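Local atomic coordinates of SusD homolog (Bacteroides thetaiotaomicron VPI-5482, PDB entry 3FDH), a protein that probably binds glycans at the cell surface as a SusD/RagB-family lipoprotein and passes them to an outer-membrane transporter. Residues Asn42-Ser47 with Glu66-Ser71; Ser46-Tyr51 with Leu462-Gly467; Ala124-Asp129 with Asp437-Lys442; Thr206-Asn211 with Ala431-Asn436. All coordinates share one frame; numbering follows the deposited sequence.

Helix 40-48 and helix 431-443 carry the four contacts between them. Interactions 1 and 2 start from helix 40-48, share Ser46 and Ser47, and have centres about 5 Å apart; interactions 3 and 4 use successive turns of helix 431-443, with centres about 6 Å apart. Interaction 1 is partly buried and rests on one tyrosine-carboxylate hydrogen bond. The other three are buried: interaction 2 is an aromatic pair with a water beside it, whereas interactions 3 and 4, both made by helix 431-443, depend on arginines. Arg439 takes a backbone carbonyl and Arg208 a carboxylate. The salt bridge from Arg208 to Asp125 joins these last two.

Interaction 1. Residues Asn42-Ser47 with Glu66-Ser71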
loop_
_atom_site.group_PDB
_atom_site.type_symbol
_atom_site.label_atom_id
_atom_site.label_comp_id
_atom_site.label_asym_id
_atom_site.label_seq_id
_atom_site.Cartn_x
_atom_site.Cartn_y
_atom_site.Cartn_z
ATOM N N ASN A 42 -4.637 -0.100 -5.218
ATOM C CA ASN A 42 -4.969 -0.371 -3.804
ATOM C C ASN A 42 -6.356 -0.986 -3.690
ATOM O O ASN A 42 -6.612 -1.879 -2.873
ATOM C CB ASN A 42 -4.927 0.899 -2.948
ATOM C CG ASN A 42 -5.227 0.647 -1.461
ATOM O OD1 ASN A 42 -4.387 0.077 -0.743
ATOM N ND2 ASN A 42 -6.367 1.185 -0.955
ATOM N N THR A 43 -7.241 -0.479 -4.537
ATOM C CA THR A 43 -8.623 -0.940 -4.550
ATOM C C THR A 43 -8.712 -2.437 -4.847
ATOM O O THR A 43 -9.376 -3.216 -4.123
ATOM C CB THR A 43 -9.467 -0.055 -5.496
ATOM O OG1 THR A 43 -9.472 1.290 -4.923
ATOM C CG2 THR A 43 -10.919 -0.625 -5.623
ATOM N N TYR A 44 -8.020 -2.833 -5.902
ATOM C CA TYR A 44 -8.012 -4.236 -6.332
ATOM C C TYR A 44 -7.213 -5.097 -5.375
ATOM O O TYR A 44 -7.611 -6.214 -5.030
ATOM C CB TYR A 44 -7.567 -4.370 -7.787
ATOM C CG TYR A 44 -8.608 -3.942 -8.782
ATOM C CD1 TYR A 44 -8.956 -2.588 -8.945
ATOM C CD2 TYR A 44 -9.238 -4.868 -9.596
ATOM C CE1 TYR A 44 -9.918 -2.193 -9.899
ATOM C CE2 TYR A 44 -10.217 -4.492 -10.542
ATOM C CZ TYR A 44 -10.540 -3.155 -10.699
ATOM O OH TYR A 44 -11.492 -2.823 -11.649
ATOM N N ALA A 45 -6.071 -4.597 -4.930
ATOM C CA ALA A 45 -5.290 -5.316 -3.921
ATOM C C ALA A 45 -6.137 -5.691 -2.718
ATOM O O ALA A 45 -6.034 -6.785 -2.145
ATOM C CB ALA A 45 -4.069 -4.469 -3.493
ATOM N N SER A 46 -6.993 -4.767 -2.323
ATOM C CA SER A 46 -7.874 -4.977 -1.171
ATOM C C SER A 46 -8.681 -6.245 -1.315
ATOM O O SER A 46 -8.858 -7.014 -0.369
ATOM C CB SER A 46 -8.836 -3.800 -0.970
ATOM O OG SER A 46 -8.176 -2.594 -0.699
ATOM N N SER A 47 -9.133 -6.473 -2.541
ATOM C CA SER A 47 -9.889 -7.670 -2.860
ATOM C C SER A 47 -8.942 -8.882 -2.938
ATOM O O SER A 47 -9.167 -9.918 -2.355
ATOM C CB SER A 47 -10.595 -7.540 -4.220
ATOM O OG SER A 47 -11.075 -8.785 -4.661
ATOM N N GLU A 66 -13.431 -13.276 -12.782
ATOM C CA GLU A 66 -13.945 -13.455 -14.139
ATOM C C GLU A 66 -13.463 -12.340 -15.071
ATOM O O GLU A 66 -14.013 -11.244 -15.098
ATOM C CB GLU A 66 -15.475 -13.628 -14.109
ATOM C CG GLU A 66 -15.869 -14.801 -13.153
ATOM C CD GLU A 66 -17.383 -15.005 -12.883
ATOM O OE1 GLU A 66 -18.231 -14.249 -13.411
ATOM O OE2 GLU A 66 -17.707 -15.956 -12.111
ATOM N N ASN A 67 -12.417 -12.650 -15.837
ATOM C CA ASN A 67 -11.831 -11.732 -16.835
ATOM C C ASN A 67 -11.092 -10.525 -16.303
ATOM O O ASN A 67 -9.991 -10.184 -16.743
ATOM C CB ASN A 67 -12.952 -11.193 -17.697
ATOM C CG ASN A 67 -13.618 -12.283 -18.514
ATOM O OD1 ASN A 67 -12.960 -13.210 -18.954
ATOM N ND2 ASN A 67 -14.933 -12.186 -18.694
ATOM N N GLU A 68 -11.742 -9.865 -15.364
ATOM C CA GLU A 68 -11.259 -8.595 -14.836
ATOM C C GLU A 68 -9.780 -8.576 -14.391
ATOM O O GLU A 68 -9.047 -7.636 -14.685
ATOM C CB GLU A 68 -12.150 -8.133 -13.671
ATOM C CG GLU A 68 -11.900 -6.724 -13.140
ATOM C CD GLU A 68 -12.365 -5.628 -14.063
ATOM O OE1 GLU A 68 -13.048 -5.906 -15.067
ATOM O OE2 GLU A 68 -12.073 -4.445 -13.752
ATOM N N PRO A 69 -9.336 -9.612 -13.680
ATOM C CA PRO A 69 -7.958 -9.523 -13.203
ATOM C C PRO A 69 -6.871 -9.671 -14.220
ATOM O O PRO A 69 -5.723 -9.341 -13.921
ATOM C CB PRO A 69 -7.850 -10.653 -12.161
ATOM C CG PRO A 69 -9.284 -11.091 -11.882
ATOM C CD PRO A 69 -10.083 -10.720 -13.075
ATOM N N SER A 70 -7.234 -10.108 -15.423
ATOM C CA SER A 70 -6.246 -10.409 -16.471
ATOM C C SER A 70 -6.389 -9.567 -17.735
ATOM O O SER A 70 -5.675 -9.770 -18.751
ATOM C CB SER A 70 -6.306 -11.901 -16.840
ATOM O OG SER A 70 -7.538 -12.250 -17.458
ATOM N N SER A 71 -7.354 -8.666 -17.701
ATOM C CA SER A 71 -7.602 -7.749 -18.841
ATOM C C SER A 71 -6.680 -6.546 -18.818
ATOM O O SER A 71 -6.576 -5.869 -17.808
ATOM C CB SER A 71 -9.066 -7.249 -18.870
ATOM O OG SER A 71 -9.198 -6.229 -19.846
#
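Tyr44 reaches from helix 40-48 to Glu68 in the loop between helices 57-63 and 76-95, and the whole contact is made at the far end of its ring. From CB, which points toward the loop, CG lies anti to the carbonyl carbon (chi1 -74°), which sends the ring toward Glu68. Along the ring, Tyr44 CE2 meets Glu68 CG at 3.8 Å, in the ring plane, and Tyr44 CZ comes 3.7 Å from Glu68 OE2. At the tip, Tyr44 OH donates a hydrogen bond of 2.7 Å to Glu68 OE2. The carboxylate oxygen is met on its anti side; ring and carboxylate are nearly coplanar (15° apart), with Glu68 OE2 at the ring's edge. Glu68 OE2 also accepts from Gln58 NE2 of helix 57-63, which ties the acceptor to a second element. Phe75 packs edge-to-face with the Tyr44 ring. A phenylalanine here would probably leave Glu68 OE2 without its tyrosine donor, and the carboxylate less firmly fixed in rotation. In this SusD-like fold, a tyrosine-carboxylate hydrogen bond thus ties helix 40-48 to the loop that leads into helix 76-95.

Interaction 2. Residues Ser46-Tyr51 with Leu462-Gly467; sequences SSYIEY and LRYPYG
The backbones of Ser46-Tyr51 and Leu462-Gly467 stay well apart, with CA atoms no closer than 9.7 Å (Tyr48 to Leu462), where helix 40-48 ends in a Schellman motif with Glu50 at the C-prime position. Two tyrosines bridge the gap. Tyr48 CE2 touches Tyr464 CE1 at 3.5 Å, the latter lying at the edge of the Tyr48 ring and near its plane. The ring planes stand at 87° with centroids 5.8 Å apart, an oblique aromatic pair. With CG anti to the carbonyl carbon (chi1 -57°), Tyr48 directs its ring toward Tyr464. A water lies 3.0 Å from Tyr48 OH and donates to Arg463 O at 3.2 Å, linking helix end and loop a second time. The hydroxyl of Tyr464 has its main polar partner in Ile41, and its ring packs on Tyr44 and Ala45. The contact therefore joins carbon-to-carbon packing to a water-mediated polar link, which gives the buried Tyr48 hydroxyl a hydrogen-bonding partner.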
loop_
_atom_site.group_PDB
_atom_site.type_symbol
_atom_site.label_atom_id
_atom_site.label_comp_id
_atom_site.label_asym_id
_atom_site.label_seq_id
_atom_site.Cartn_x
_atom_site.Cartn_y
_atom_site.Cartn_z
ATOM N N SER A 46 -6.993 -4.767 -2.323
ATOM C CA SER A 46 -7.874 -4.977 -1.171
ATOM C C SER A 46 -8.681 -6.245 -1.315
ATOM O O SER A 46 -8.858 -7.014 -0.369
ATOM C CB SER A 46 -8.836 -3.800 -0.970
ATOM O OG SER A 46 -8.176 -2.594 -0.699
ATOM N N SER A 47 -9.133 -6.473 -2.541
ATOM C CA SER A 47 -9.889 -7.670 -2.860
ATOM C C SER A 47 -8.942 -8.882 -2.938
ATOM O O SER A 47 -9.167 -9.918 -2.355
ATOM C CB SER A 47 -10.595 -7.540 -4.220
ATOM O OG SER A 47 -11.075 -8.785 -4.661
ATOM N N TYR A 48 -7.836 -8.733 -3.644
ATOM C CA TYR A 48 -6.971 -9.890 -3.854
ATOM C C TYR A 48 -6.473 -10.530 -2.551
ATOM O O TYR A 48 -6.425 -11.763 -2.453
ATOM C CB TYR A 48 -5.830 -9.588 -4.807
ATOM C CG TYR A 48 -6.216 -9.101 -6.168
ATOM C CD1 TYR A 48 -7.425 -9.451 -6.744
ATOM C CD2 TYR A 48 -5.302 -8.404 -6.950
ATOM C CE1 TYR A 48 -7.727 -9.063 -8.024
ATOM C CE2 TYR A 48 -5.608 -8.003 -8.221
ATOM C CZ TYR A 48 -6.820 -8.361 -8.772
ATOM O OH TYR A 48 -7.142 -8.004 -10.083
ATOM N N ILE A 49 -6.114 -9.717 -1.559
ATOM C CA ILE A 49 -5.606 -10.216 -0.261
ATOM C C ILE A 49 -6.623 -10.124 0.864
ATOM O O ILE A 49 -6.327 -10.182 2.053
ATOM C CB ILE A 49 -4.190 -9.709 0.113
ATOM C CG1 ILE A 49 -4.032 -8.209 -0.053
ATOM C CG2 ILE A 49 -3.194 -10.422 -0.828
ATOM C CD1 ILE A 49 -4.866 -7.391 0.834
ATOM N N GLU A 50 -7.855 -9.940 0.412
ATOM C CA GLU A 50 -9.036 -10.119 1.249
ATOM C C GLU A 50 -9.231 -9.220 2.444
ATOM O O GLU A 50 -9.799 -9.617 3.470
ATOM C CB GLU A 50 -9.192 -11.603 1.611
ATOM C CG GLU A 50 -9.337 -12.516 0.370
ATOM C CD GLU A 50 -9.588 -13.971 0.680
ATOM O OE1 GLU A 50 -9.786 -14.347 1.846
ATOM O OE2 GLU A 50 -9.552 -14.769 -0.278
ATOM N N TYR A 51 -8.804 -7.980 2.271
ATOM C CA TYR A 51 -9.110 -6.909 3.261
ATOM C C TYR A 51 -10.578 -6.462 3.112
ATOM O O TYR A 51 -11.252 -5.966 4.053
ATOM C CB TYR A 51 -8.255 -5.703 2.977
ATOM C CG TYR A 51 -6.869 -5.721 3.565
ATOM C CD1 TYR A 51 -6.560 -6.525 4.684
ATOM C CD2 TYR A 51 -5.874 -4.868 3.066
ATOM C CE1 TYR A 51 -5.288 -6.488 5.265
ATOM C CE2 TYR A 51 -4.618 -4.827 3.629
ATOM C CZ TYR A 51 -4.324 -5.595 4.740
ATOM O OH TYR A 51 -3.048 -5.531 5.272
ATOM N N LEU A 462 -0.880 -13.084 -9.660
ATOM C CA LEU A 462 0.516 -12.941 -9.195
ATOM C C LEU A 462 1.070 -11.581 -9.545
ATOM O O LEU A 462 2.166 -11.202 -9.126
ATOM C CB LEU A 462 1.394 -13.996 -9.853
ATOM C CG LEU A 462 0.963 -15.433 -9.619
ATOM C CD1 LEU A 462 1.846 -16.400 -10.385
ATOM C CD2 LEU A 462 1.086 -15.755 -8.211
ATOM N N ARG A 463 0.279 -10.871 -10.335
ATOM C CA ARG A 463 0.651 -9.545 -10.846
ATOM C C ARG A 463 -0.544 -8.897 -11.497
ATOM O O ARG A 463 -1.584 -9.550 -11.646
ATOM C CB ARG A 463 1.754 -9.702 -11.911
ATOM C CG ARG A 463 1.354 -10.490 -13.133
ATOM C CD ARG A 463 2.575 -11.187 -13.738
ATOM N NE ARG A 463 3.534 -10.263 -14.337
ATOM C CZ ARG A 463 4.799 -10.542 -14.611
ATOM N NH1 ARG A 463 5.323 -11.720 -14.295
ATOM N NH2 ARG A 463 5.547 -9.608 -15.184
ATOM N N TYR A 464 -0.361 -7.641 -11.925
ATOM C CA TYR A 464 -1.398 -6.879 -12.647
ATOM C C TYR A 464 -1.077 -6.930 -14.138
ATOM O O TYR A 464 0.102 -6.856 -14.516
ATOM C CB TYR A 464 -1.456 -5.424 -12.246
ATOM C CG TYR A 464 -2.055 -5.243 -10.851
ATOM C CD1 TYR A 464 -2.128 -6.314 -10.007
ATOM C CD2 TYR A 464 -2.504 -4.013 -10.427
ATOM C CE1 TYR A 464 -2.649 -6.149 -8.717
ATOM C CE2 TYR A 464 -3.009 -3.859 -9.194
ATOM C CZ TYR A 464 -3.088 -4.903 -8.353
ATOM O OH TYR A 464 -3.617 -4.629 -7.089
ATOM N N PRO A 465 -2.118 -6.980 -14.992
ATOM C CA PRO A 465 -1.828 -6.970 -16.411
ATOM C C PRO A 465 -1.383 -5.601 -16.947
ATOM O O PRO A 465 -1.804 -4.537 -16.465
ATOM C CB PRO A 465 -3.184 -7.354 -17.040
ATOM C CG PRO A 465 -4.205 -6.903 -16.037
ATOM C CD PRO A 465 -3.560 -7.204 -14.727
ATOM N N TYR A 466 -0.525 -5.650 -17.946
ATOM C CA TYR A 466 -0.040 -4.428 -18.611
ATOM C C TYR A 466 -1.200 -3.631 -19.211
ATOM O O TYR A 466 -2.216 -4.188 -19.685
ATOM C CB TYR A 466 0.960 -4.743 -19.730
ATOM C CG TYR A 466 2.225 -5.478 -19.291
ATOM C CD1 TYR A 466 3.196 -4.837 -18.533
ATOM C CD2 TYR A 466 2.438 -6.808 -19.640
ATOM C CE1 TYR A 466 4.355 -5.518 -18.108
ATOM C CE2 TYR A 466 3.604 -7.491 -19.239
ATOM C CZ TYR A 466 4.558 -6.835 -18.494
ATOM O OH TYR A 466 5.685 -7.509 -18.095
ATOM N N GLY A 467 -1.008 -2.318 -19.237
ATOM C CA GLY A 467 -2.015 -1.394 -19.751
ATOM C C GLY A 467 -2.155 -1.522 -21.229
ATOM O O GLY A 467 -1.176 -1.663 -21.949
HETATM O O HOH W 1 -4.656 -8.491 -11.629
#

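Interaction 3. Residues Ala124-Asp129 with Asp437-Lys442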
loop_
_atom_site.group_PDB
_atom_site.type_symbol
_atom_site.label_atom_id
_atom_site.label_comp_id
_atom_site.label_asym_id
_atom_site.label_seq_id
_atom_site.Cartn_x
_atom_site.Cartn_y
_atom_site.Cartn_z
ATOM N N ALA A 124 7.388 -1.771 -11.123
ATOM C CA ALA A 124 8.112 -3.032 -11.017
ATOM C C ALA A 124 7.332 -4.033 -10.203
ATOM O O ALA A 124 7.231 -5.182 -10.556
ATOM C CB ALA A 124 9.540 -2.817 -10.445
ATOM N N ASP A 125 6.763 -3.588 -9.105
ATOM C CA ASP A 125 6.053 -4.514 -8.188
ATOM C C ASP A 125 4.784 -5.107 -8.774
ATOM O O ASP A 125 4.470 -6.322 -8.599
ATOM C CB ASP A 125 5.739 -3.833 -6.875
ATOM C CG ASP A 125 6.958 -3.606 -6.076
ATOM O OD1 ASP A 125 8.003 -4.254 -6.348
ATOM O OD2 ASP A 125 6.879 -2.737 -5.189
ATOM N N PHE A 126 4.078 -4.269 -9.526
ATOM C CA PHE A 126 2.765 -4.671 -10.017
ATOM C C PHE A 126 2.788 -5.277 -11.372
ATOM O O PHE A 126 2.036 -6.199 -11.627
ATOM C CB PHE A 126 1.734 -3.539 -9.855
ATOM C CG PHE A 126 1.344 -3.394 -8.463
ATOM C CD1 PHE A 126 2.150 -2.687 -7.574
ATOM C CD2 PHE A 126 0.270 -4.093 -7.978
ATOM C CE1 PHE A 126 1.852 -2.675 -6.270
ATOM C CE2 PHE A 126 -0.053 -4.048 -6.685
ATOM C CZ PHE A 126 0.741 -3.364 -5.816
ATOM N N PHE A 127 3.676 -4.798 -12.222
ATOM C CA PHE A 127 3.675 -5.263 -13.589
ATOM C C PHE A 127 4.834 -6.146 -13.992
ATOM O O PHE A 127 4.761 -6.842 -14.995
ATOM C CB PHE A 127 3.532 -4.060 -14.539
ATOM C CG PHE A 127 2.290 -3.292 -14.284
ATOM C CD1 PHE A 127 1.110 -3.686 -14.842
ATOM C CD2 PHE A 127 2.306 -2.174 -13.471
ATOM C CE1 PHE A 127 -0.044 -2.993 -14.599
ATOM C CE2 PHE A 127 1.160 -1.482 -13.207
ATOM C CZ PHE A 127 -0.022 -1.888 -13.759
ATOM N N GLY A 128 5.868 -6.153 -13.169
ATOM C CA GLY A 128 7.065 -6.957 -13.424
ATOM C C GLY A 128 7.994 -6.215 -14.334
ATOM O O GLY A 128 8.232 -5.017 -14.167
ATOM N N ASP A 129 8.501 -6.961 -15.309
ATOM C CA ASP A 129 9.348 -6.403 -16.356
ATOM C C ASP A 129 8.488 -5.402 -17.106
ATOM O O ASP A 129 7.315 -5.680 -17.421
ATOM C CB ASP A 129 9.816 -7.452 -17.330
ATOM C CG ASP A 129 10.854 -8.396 -16.734
ATOM O OD1 ASP A 129 11.045 -8.454 -15.500
ATOM O OD2 ASP A 129 11.466 -9.088 -17.543
ATOM N N ASP A 437 3.795 -7.929 0.053
ATOM C CA ASP A 437 4.271 -8.837 1.089
ATOM C C ASP A 437 3.734 -10.242 0.876
ATOM O O ASP A 437 4.422 -11.244 1.061
ATOM C CB ASP A 437 3.823 -8.395 2.486
ATOM C CG ASP A 437 4.654 -7.209 3.081
ATOM O OD1 ASP A 437 5.896 -7.182 2.949
ATOM O OD2 ASP A 437 4.065 -6.375 3.805
ATOM N N PHE A 438 2.501 -10.324 0.387
ATOM C CA PHE A 438 1.829 -11.632 0.276
ATOM C C PHE A 438 2.512 -12.435 -0.784
ATOM O O PHE A 438 2.820 -13.628 -0.631
ATOM C CB PHE A 438 0.319 -11.486 -0.100
ATOM C CG PHE A 438 -0.413 -12.791 -0.059
ATOM C CD1 PHE A 438 -0.915 -13.290 1.115
ATOM C CD2 PHE A 438 -0.516 -13.555 -1.172
ATOM C CE1 PHE A 438 -1.516 -14.516 1.154
ATOM C CE2 PHE A 438 -1.128 -14.764 -1.147
ATOM C CZ PHE A 438 -1.630 -15.260 0.017
ATOM N N ARG A 439 2.762 -11.759 -1.878
ATOM C CA ARG A 439 3.395 -12.397 -3.008
ATOM C C ARG A 439 4.874 -12.710 -2.713
ATOM O O ARG A 439 5.442 -13.689 -3.191
ATOM C CB ARG A 439 3.285 -11.534 -4.268
ATOM C CG ARG A 439 1.886 -11.427 -4.807
ATOM C CD ARG A 439 1.926 -10.595 -6.091
ATOM N NE ARG A 439 2.272 -9.208 -5.819
ATOM C CZ ARG A 439 2.737 -8.354 -6.705
ATOM N NH1 ARG A 439 2.983 -8.771 -7.916
ATOM N NH2 ARG A 439 3.028 -7.136 -6.343
ATOM N N ARG A 440 5.483 -11.895 -1.879
ATOM C CA ARG A 440 6.890 -12.126 -1.534
ATOM C C ARG A 440 6.920 -13.394 -0.712
ATOM O O ARG A 440 7.792 -14.242 -0.926
ATOM C CB ARG A 440 7.499 -10.946 -0.794
ATOM C CG ARG A 440 8.867 -11.222 -0.222
ATOM C CD ARG A 440 9.527 -9.975 0.309
ATOM N NE ARG A 440 8.770 -9.307 1.346
ATOM C CZ ARG A 440 8.901 -9.577 2.652
ATOM N NH1 ARG A 440 9.730 -10.533 3.070
ATOM N NH2 ARG A 440 8.159 -8.928 3.513
HETATM N N MSE A 441 5.988 -13.514 0.238
HETATM C CA MSE A 441 5.866 -14.749 1.064
HETATM C C MSE A 441 5.665 -15.979 0.189
HETATM O O MSE A 441 6.225 -17.051 0.450
HETATM C CB MSE A 441 4.749 -14.674 2.053
HETATM C CG MSE A 441 5.287 -13.968 3.228
HETATM SE SE MSE A 441 4.139 -13.596 4.791
HETATM C CE MSE A 441 3.120 -12.133 4.211
ATOM N N LYS A 442 4.833 -15.816 -0.838
ATOM C CA LYS A 442 4.628 -16.886 -1.799
ATOM C C LYS A 442 5.936 -17.355 -2.437
ATOM O O LYS A 442 6.212 -18.563 -2.510
ATOM C CB LYS A 442 3.673 -16.490 -2.924
ATOM C CG LYS A 442 2.262 -16.637 -2.572
ATOM C CD LYS A 442 1.298 -16.424 -3.768
ATOM C CE LYS A 442 1.312 -17.537 -4.777
ATOM N NZ LYS A 442 0.805 -18.856 -4.329
#
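Arg439 of helix 431-443 grips the backbone carbonyl of Asp125, near the C-terminal end of helix 106-127. Earlier in the second segment, Asp437 faces another way: its OD1 receives Arg440 NH2 at 2.9 Å in a salt bridge, while OD2 pairs with Lys420. Next comes Arg439, whose chain bends at chi3 (-68°) to bring the guanidinium end-on to Asp125 O. Arg439 NH1 donates at 2.9 Å to Asp125 O, nearly in line with the C=O bond. Arg439 NH2 donates to the same Asp125 O at 2.8 Å, from well above the carbonyl plane. Both bonds are bent at the hydrogen, as expected when two nitrogens share one acceptor, but the oxygen lies close to the guanidinium plane. NH2 of Arg439 also sits 4.3 Å above the Phe126 ring plane, over its centre; the cation-pi interaction is long and at most weakly attractive. Arg439 NH1 has a further acceptor in Leu462 O. Arg440 follows, with its NH1 turned to Glu344. Arg439 thus fastens helix 431-443 both to the last turn of helix 106-127 and to the loop before helix 468-473; Tyr464 of that loop shares a backbone hydrogen bond with Phe126.

Interaction 4. Residues Thr206-Asn211 with Ala431-Asn436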
loop_
_atom_site.group_PDB
_atom_site.type_symbol
_atom_site.label_atom_id
_atom_site.label_comp_id
_atom_site.label_asym_id
_atom_site.label_seq_id
_atom_site.Cartn_x
_atom_site.Cartn_y
_atom_site.Cartn_z
ATOM N N THR A 206 14.694 -3.283 0.192
ATOM C CA THR A 206 15.705 -4.285 0.509
ATOM C C THR A 206 15.001 -5.594 0.874
ATOM O O THR A 206 15.337 -6.687 0.370
ATOM C CB THR A 206 16.673 -3.813 1.613
ATOM O OG1 THR A 206 17.375 -2.647 1.135
ATOM C CG2 THR A 206 17.682 -4.933 1.980
HETATM N N MSE A 207 14.001 -5.484 1.733
HETATM C CA MSE A 207 13.261 -6.685 2.139
HETATM C C MSE A 207 12.504 -7.243 0.942
HETATM O O MSE A 207 12.344 -8.459 0.785
HETATM C CB MSE A 207 12.311 -6.391 3.297
HETATM C CG MSE A 207 11.663 -7.658 3.817
HETATM SE SE MSE A 207 12.877 -8.770 4.758
HETATM C CE MSE A 207 12.742 -7.640 6.245
ATOM N N ARG A 208 12.065 -6.354 0.055
ATOM C CA ARG A 208 11.291 -6.812 -1.125
ATOM C C ARG A 208 12.022 -7.848 -1.951
ATOM O O ARG A 208 11.427 -8.808 -2.471
ATOM C CB ARG A 208 10.957 -5.637 -2.037
ATOM C CG ARG A 208 10.143 -6.076 -3.256
ATOM C CD ARG A 208 8.647 -6.044 -2.966
ATOM N NE ARG A 208 8.177 -4.663 -3.088
ATOM C CZ ARG A 208 7.664 -3.918 -2.115
ATOM N NH1 ARG A 208 7.439 -4.409 -0.917
ATOM N NH2 ARG A 208 7.285 -2.683 -2.379
ATOM N N LEU A 209 13.340 -7.657 -2.067
ATOM C CA LEU A 209 14.158 -8.480 -2.986
ATOM C C LEU A 209 14.914 -9.622 -2.320
ATOM O O LEU A 209 15.777 -10.246 -2.907
ATOM C CB LEU A 209 15.172 -7.620 -3.704
ATOM C CG LEU A 209 14.707 -6.387 -4.466
ATOM C CD1 LEU A 209 15.875 -5.869 -5.301
ATOM C CD2 LEU A 209 13.506 -6.640 -5.330
ATOM N N ILE A 210 14.560 -9.870 -1.088
ATOM C CA ILE A 210 15.279 -10.837 -0.240
ATOM C C ILE A 210 15.397 -12.227 -0.845
ATOM O O ILE A 210 16.408 -12.885 -0.697
ATOM C CB ILE A 210 14.656 -10.922 1.184
ATOM C CG1 ILE A 210 15.659 -11.536 2.170
ATOM C CG2 ILE A 210 13.308 -11.681 1.165
ATOM C CD1 ILE A 210 16.916 -10.704 2.354
ATOM N N ASN A 211 14.342 -12.669 -1.514
ATOM C CA ASN A 211 14.354 -13.992 -2.124
ATOM C C ASN A 211 15.517 -14.162 -3.076
ATOM O O ASN A 211 16.027 -15.269 -3.297
ATOM C CB ASN A 211 13.030 -14.218 -2.865
ATOM C CG ASN A 211 12.865 -15.626 -3.384
ATOM O OD1 ASN A 211 13.374 -16.585 -2.802
ATOM N ND2 ASN A 211 12.097 -15.767 -4.456
ATOM N N ALA A 431 -3.038 -1.643 1.191
ATOM C CA ALA A 431 -3.341 -2.958 0.611
ATOM C C ALA A 431 -2.339 -3.202 -0.468
ATOM O O ALA A 431 -1.903 -4.328 -0.742
ATOM C CB ALA A 431 -4.766 -3.034 0.064
ATOM N N THR A 432 -1.965 -2.105 -1.088
ATOM C CA THR A 432 -1.002 -2.169 -2.194
ATOM C C THR A 432 0.252 -2.903 -1.694
ATOM O O THR A 432 0.728 -3.900 -2.248
ATOM C CB THR A 432 -0.644 -0.725 -2.638
ATOM O OG1 THR A 432 -1.777 -0.138 -3.305
ATOM C CG2 THR A 432 0.536 -0.690 -3.571
ATOM N N GLU A 433 0.781 -2.406 -0.602
ATOM C CA GLU A 433 2.000 -2.987 -0.018
ATOM C C GLU A 433 1.735 -4.382 0.590
ATOM O O GLU A 433 2.574 -5.257 0.531
ATOM C CB GLU A 433 2.626 -1.998 0.970
ATOM C CG GLU A 433 3.915 -2.435 1.622
ATOM C CD GLU A 433 5.066 -2.625 0.644
ATOM O OE1 GLU A 433 4.968 -2.218 -0.513
ATOM O OE2 GLU A 433 6.104 -3.159 1.078
ATOM N N THR A 434 0.562 -4.598 1.159
ATOM C CA THR A 434 0.255 -5.925 1.747
ATOM C C THR A 434 0.255 -7.014 0.715
ATOM O O THR A 434 0.687 -8.141 0.958
ATOM C CB THR A 434 -1.024 -5.934 2.446
ATOM O OG1 THR A 434 -0.868 -5.098 3.599
ATOM C CG2 THR A 434 -1.384 -7.369 2.885
ATOM N N TYR A 435 -0.148 -6.594 -0.468
ATOM C CA TYR A 435 -0.186 -7.487 -1.637
ATOM C C TYR A 435 1.234 -7.854 -2.137
ATOM O O TYR A 435 1.490 -8.987 -2.542
ATOM C CB TYR A 435 -1.016 -6.837 -2.714
ATOM C CG TYR A 435 -1.033 -7.568 -4.012
ATOM C CD1 TYR A 435 -1.742 -8.774 -4.156
ATOM C CD2 TYR A 435 -0.422 -7.030 -5.118
ATOM C CE1 TYR A 435 -1.762 -9.436 -5.356
ATOM C CE2 TYR A 435 -0.455 -7.666 -6.315
ATOM C CZ TYR A 435 -1.134 -8.862 -6.444
ATOM O OH TYR A 435 -1.137 -9.428 -7.678
ATOM N N ASN A 436 2.154 -6.915 -2.026
ATOM C CA ASN A 436 3.571 -7.183 -2.267
ATOM C C ASN A 436 4.073 -8.176 -1.230
ATOM O O ASN A 436 4.699 -9.154 -1.577
ATOM C CB ASN A 436 4.427 -5.931 -2.203
ATOM C CG ASN A 436 4.153 -4.976 -3.336
ATOM O OD1 ASN A 436 3.880 -5.415 -4.467
ATOM N ND2 ASN A 436 4.210 -3.657 -3.044
#
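Arg208, at the end of helix 191-208, meets the carboxylate of Glu433 and the amide of Asn436, one turn apart on helix 431-443. The ionic part is a salt bridge: Arg208 NH1 donates to Glu433 OE2 at 2.7 Å in a nearly straight bond (165°), on the syn side of the carboxylate. A weak bond from Arg208 NH2 to Glu433 OE1 at 3.0 Å accompanies it, bent in a way consistent with the 47° between the guanidinium and carboxylate planes. Bends at chi2 (89°) and chi3 in Arg208 aim the group at this pair. Besides the ionic pair, Asn436 ND2 donates to Glu433 OE1 at 3.0 Å, from above the carboxylate plane, and so steadies the acid. In packing, Asn436 ND2 lies over one face of the guanidinium near its rim, close to Arg208 NH2 but not bonded to it, both being donors; Asn436 CB is 3.6 Å from Arg208 NH1. The second charge partner of Arg208 is Asp125 on helix 106-127. A glutamine in place of Glu433 removes the charge and would probably leave the buried Arg208 guanidinium to depend on Asp125 for its counter-charge, less firmly held against Asn436. The arrangement is a buried ionic network linking three helices in the helix-rich core of a SusD-like fold.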